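Long-range contacts in mitochondrial RNA-binding protein 2 (Trypanosoma brucei, PDB 2GIA), which binds guide RNA together with mitochondrial RNA-binding protein 1 and probably acts as a matchmaker between guide RNA and mRNA in mitochondrial RNA editing: residues Trp51-Ile56 and Gln78-Leu82; Tyr101-Phe105 and Val116-Ser120. All coordinates share one frame; numbering follows the deposited sequence.

Contact 1 (Trp51-Ile56 and Gln78-Leu82); sequences WNDEDI and QARML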
# COMPACT_ATOMS: atom_id res chain seq x y z
N TRP D 51 1.05 14.73 -26.12
CA TRP D 51 0.86 14.86 -27.57
C TRP D 51 0.45 16.29 -27.93
O TRP D 51 -0.17 17.00 -27.14
CB TRP D 51 -0.26 13.95 -28.04
CG TRP D 51 -0.01 12.49 -27.92
CD1 TRP D 51 -0.94 11.54 -27.63
CD2 TRP D 51 1.20 11.79 -28.20
NE1 TRP D 51 -0.39 10.29 -27.72
CE2 TRP D 51 0.93 10.41 -28.07
CE3 TRP D 51 2.49 12.20 -28.55
CZ2 TRP D 51 1.90 9.43 -28.27
CZ3 TRP D 51 3.46 11.22 -28.76
CH2 TRP D 51 3.15 9.85 -28.62
N ASN D 52 0.78 16.67 -29.16
CA ASN D 52 0.42 17.98 -29.65
C ASN D 52 0.42 17.94 -31.17
O ASN D 52 1.45 18.14 -31.79
CB ASN D 52 1.42 19.03 -29.17
CG ASN D 52 1.06 20.43 -29.65
OD1 ASN D 52 -0.05 20.91 -29.43
ND2 ASN D 52 2.00 21.09 -30.32
N ASP D 53 -0.74 17.64 -31.76
CA ASP D 53 -0.84 17.59 -33.22
C ASP D 53 -0.69 19.01 -33.75
O ASP D 53 -0.00 19.24 -34.74
CB ASP D 53 -2.20 17.03 -33.67
CG ASP D 53 -2.42 15.59 -33.25
OD1 ASP D 53 -1.48 14.77 -33.32
OD2 ASP D 53 -3.57 15.28 -32.86
N GLU D 54 -1.35 19.95 -33.06
CA GLU D 54 -1.29 21.35 -33.44
C GLU D 54 0.14 21.67 -33.86
O GLU D 54 0.38 22.34 -34.86
CB GLU D 54 -1.72 22.24 -32.26
CG GLU D 54 -1.98 23.68 -32.65
CD GLU D 54 -3.12 23.80 -33.64
OE1 GLU D 54 -4.27 23.45 -33.27
OE2 GLU D 54 -2.89 24.26 -34.79
N ASP D 55 1.09 21.13 -33.10
CA ASP D 55 2.51 21.35 -33.35
C ASP D 55 3.31 20.10 -32.92
O ASP D 55 3.79 20.01 -31.80
CB ASP D 55 2.96 22.57 -32.55
CG ASP D 55 4.32 23.08 -32.96
OD1 ASP D 55 5.08 22.30 -33.58
OD2 ASP D 55 4.62 24.25 -32.66
N ILE D 56 3.44 19.14 -33.84
CA ILE D 56 4.15 17.88 -33.62
C ILE D 56 5.54 18.01 -33.01
O ILE D 56 6.01 17.11 -32.31
CB ILE D 56 4.33 17.11 -34.95
CG1 ILE D 56 3.01 17.09 -35.73
CG2 ILE D 56 4.76 15.70 -34.68
CD1 ILE D 56 3.16 16.64 -37.19
N GLN D 78 7.08 13.29 -30.55
CA GLN D 78 5.90 12.87 -31.32
C GLN D 78 6.37 12.71 -32.76
O GLN D 78 7.09 13.57 -33.25
CB GLN D 78 4.81 13.94 -31.23
CG GLN D 78 3.48 13.54 -31.90
CD GLN D 78 2.32 14.38 -31.42
OE1 GLN D 78 2.49 15.27 -30.57
NE2 GLN D 78 1.13 14.11 -31.94
N ALA D 79 6.00 11.61 -33.41
CA ALA D 79 6.41 11.36 -34.80
C ALA D 79 5.47 12.03 -35.79
O ALA D 79 5.85 12.96 -36.50
CB ALA D 79 6.46 9.87 -35.07
N ARG D 80 4.24 11.54 -35.86
CA ARG D 80 3.24 12.10 -36.76
C ARG D 80 2.00 12.44 -35.94
O ARG D 80 1.87 11.98 -34.80
CB ARG D 80 2.88 11.09 -37.85
CG ARG D 80 2.37 9.76 -37.32
CD ARG D 80 3.45 8.71 -37.35
NE ARG D 80 3.67 8.15 -38.68
CZ ARG D 80 4.60 7.24 -38.96
NH1 ARG D 80 5.41 6.81 -38.00
NH2 ARG D 80 4.73 6.77 -40.19
N MET D 81 1.10 13.24 -36.50
CA MET D 81 -0.11 13.61 -35.78
C MET D 81 -0.92 12.35 -35.49
O MET D 81 -0.80 11.35 -36.19
CB MET D 81 -0.92 14.62 -36.59
CG MET D 81 -0.20 15.98 -36.69
SD MET D 81 -0.96 17.23 -37.75
CE MET D 81 -0.09 16.92 -39.31
N LEU D 82 -1.74 12.40 -34.44
CA LEU D 82 -2.54 11.24 -34.05
C LEU D 82 -3.51 10.78 -35.14
O LEU D 82 -3.98 9.63 -35.13
CB LEU D 82 -3.30 11.55 -32.76
CG LEU D 82 -2.42 11.98 -31.58
CD1 LEU D 82 -3.29 12.14 -30.35
CD2 LEU D 82 -1.31 10.94 -31.33

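Contact 2 (Tyr101-Phe105 and Val116-Ser120); sequences YTARF and VEVHS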
# COMPACT_ATOMS: atom_id res chain seq x y z
N TYR D 101 18.71 5.84 -6.67
CA TYR D 101 17.95 7.07 -6.89
C TYR D 101 16.46 6.98 -6.51
O TYR D 101 15.79 7.99 -6.41
CB TYR D 101 18.00 7.48 -8.37
CG TYR D 101 19.27 8.18 -8.76
CD1 TYR D 101 19.58 9.44 -8.25
CD2 TYR D 101 20.20 7.56 -9.61
CE1 TYR D 101 20.78 10.08 -8.54
CE2 TYR D 101 21.42 8.20 -9.92
CZ TYR D 101 21.70 9.46 -9.38
OH TYR D 101 22.89 10.10 -9.65
N THR D 102 15.93 5.78 -6.31
CA THR D 102 14.49 5.71 -6.03
C THR D 102 14.07 6.52 -4.83
O THR D 102 13.14 7.37 -4.91
CB THR D 102 14.06 4.26 -5.87
OG1 THR D 102 14.49 3.55 -7.04
CG2 THR D 102 12.49 4.15 -5.75
N ALA D 103 14.74 6.29 -3.71
CA ALA D 103 14.42 7.01 -2.50
C ALA D 103 14.66 8.52 -2.65
O ALA D 103 13.98 9.30 -1.99
CB ALA D 103 15.23 6.43 -1.31
N ARG D 104 15.62 8.94 -3.49
CA ARG D 104 15.88 10.40 -3.66
C ARG D 104 14.77 11.08 -4.44
O ARG D 104 14.44 12.23 -4.15
CB ARG D 104 17.22 10.66 -4.38
CG ARG D 104 18.42 10.24 -3.48
CD ARG D 104 19.75 10.52 -4.19
NE ARG D 104 20.89 10.12 -3.36
CZ ARG D 104 21.55 10.92 -2.53
NH1 ARG D 104 21.22 12.21 -2.38
NH2 ARG D 104 22.58 10.44 -1.85
N PHE D 105 14.22 10.40 -5.44
CA PHE D 105 13.08 10.93 -6.18
C PHE D 105 11.87 10.93 -5.24
O PHE D 105 11.12 11.89 -5.21
CB PHE D 105 12.78 10.07 -7.40
CG PHE D 105 13.54 10.51 -8.65
CD1 PHE D 105 12.90 11.28 -9.62
CD2 PHE D 105 14.88 10.19 -8.82
CE1 PHE D 105 13.62 11.72 -10.77
CE2 PHE D 105 15.60 10.62 -9.96
CZ PHE D 105 14.97 11.38 -10.92
N VAL D 116 16.55 16.60 -6.60
CA VAL D 116 17.38 15.42 -6.75
C VAL D 116 18.10 15.63 -8.07
O VAL D 116 17.47 15.98 -9.07
CB VAL D 116 16.58 14.07 -6.80
CG1 VAL D 116 15.48 14.10 -7.88
CG2 VAL D 116 17.55 12.94 -7.10
N GLU D 117 19.42 15.45 -8.07
CA GLU D 117 20.25 15.60 -9.27
C GLU D 117 20.81 14.27 -9.72
O GLU D 117 21.26 13.48 -8.90
CB GLU D 117 21.42 16.53 -8.99
CG GLU D 117 21.03 17.98 -8.83
CD GLU D 117 22.25 18.88 -8.72
OE1 GLU D 117 23.22 18.63 -9.46
OE2 GLU D 117 22.23 19.83 -7.91
N VAL D 118 20.78 14.03 -11.02
CA VAL D 118 21.33 12.80 -11.58
C VAL D 118 22.48 13.26 -12.49
O VAL D 118 22.27 14.10 -13.37
CB VAL D 118 20.29 12.07 -12.46
CG1 VAL D 118 20.84 10.73 -12.90
CG2 VAL D 118 18.95 11.92 -11.70
N HIS D 119 23.68 12.73 -12.27
CA HIS D 119 24.86 13.09 -13.08
C HIS D 119 25.57 11.85 -13.61
O HIS D 119 25.91 10.95 -12.85
CB HIS D 119 25.89 13.89 -12.25
CG HIS D 119 25.37 15.20 -11.75
ND1 HIS D 119 25.13 16.28 -12.57
CD2 HIS D 119 25.03 15.60 -10.50
CE1 HIS D 119 24.67 17.28 -11.85
NE2 HIS D 119 24.60 16.90 -10.59
N SER D 120 25.78 11.84 -14.92
CA SER D 120 26.46 10.76 -15.63
C SER D 120 27.21 11.39 -16.80
O SER D 120 27.12 12.60 -17.01
CB SER D 120 25.46 9.74 -16.17
OG SER D 120 25.06 8.86 -15.14

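Contact 1 (Trp51-Ile56 and Gln78-Leu82)
Gln78 reaches across with an extended side chain and takes hold of the backbone of Asn52: Asn52 N gives a short, nearly straight hydrogen bond (2.6 Å, 163°) to Gln78 OE1, in the carbonyl plane and on a lone pair. Asp53 makes the converse bond. Its OD1 accepts a hydrogen bond from Leu82 N at 2.6 Å, the donor coming from above the carboxylate plane, 38° out of it, while Gln78 NE2 stands 3.0 Å from Asp53 OD1. Apolar groups flank this polar centre. On one side the CD2 methyl of Leu82 sits over a face of the Trp51 indole in a CH-pi contact, 3.7 Å from the centroid of the five-membered ring, and Gln78 CD approaches the six-membered part obliquely, 3.6 Å from Trp51 CE3. On the other, Ile56 CD1 presses on Met81 CG at 3.5 Å, a tight fit, with the two side chains crossing at about a right angle. The Gln78 amide gets there because CG lies anti to the backbone N (chi1 -175°) and the chain runs on straight. Further out, the backbone of Gln78 pairs with Gly59 and that of Ala79 with Lys88, anchoring the end of strand 70-78. The chemistry is thus reciprocal: each segment offers a side-chain oxygen to a backbone N-H of the other, joining a strand end and its following loop to the loop after strand 45-50.

Contact 2 (Tyr101-Phe105 and Val116-Ser120)
Two aromatic rings of the helix, Phe105 and Tyr101, meet two valines of the strand in helix-on-sheet packing. Over the centre of one face of Phe105 stands the CG1 methyl of Val116, a CH-pi contact with 3.9 Å to the ring centroid and only 3° off the normal; Tyr101 O lies at the ring's edge, in its plane, and Val118 CG2 at the edge, close to that plane. The same Val118 CG2 covers one face of Tyr101 toward its rim, so a single methyl serves two rings, one by face and one by edge. In this member of the MRP family, placed in a clan of PC4-like proteins, helix 101-109 leads into edge strand 116-119 of the second antiparallel sheet, and the short segments of the two run roughly antiparallel, at 146° with axes 8.9 Å apart. No hydrogen bond crosses between them, and the grip is apolar. Val116 holds CG1 between its backbone N and carbonyl carbon (chi1 54°), which sets that methyl over Phe105 and turns CG2 to the Arg104 CB at 3.6 Å. Tyr101 points at the strand and crosses Val118 obliquely, its CZ 3.8 Å from Val118 CG1. Phe127 of the next strand meets Phe105, and Leu180 of helix 170-187 touches it too, extending the core. In the assembly, Arg104 also packs on His130 of the mitochondrial RNA-binding protein 1 chain. Tyr101 OH ends 3.7 Å from Val118 CA and 3.8 Å from His119 N, a buried amide nitrogen with no partner in the model.

In the fold
From the N terminus, the chain passes helix 30-41 and strand 45-50, then enters contact 1, where the loop before strand 60-67 meets the end of strand 70-78 and the loop after it. The hairpin of these two strands lies between the segments, so contact 1 closes at one end of the first sheet. Strand 89-97 completes that sheet before contact 2 opens at helix 101-109 and closes, after a short connection, on strand 116-119, the first strand of the second sheet. The contacts are in series, neither nested nor crossed, on opposite sides of the chain's centre with their own centres 30 Å apart. Contact 2 packs helix 101-109, which links the two sheets along the chain, against edge strand 116-119.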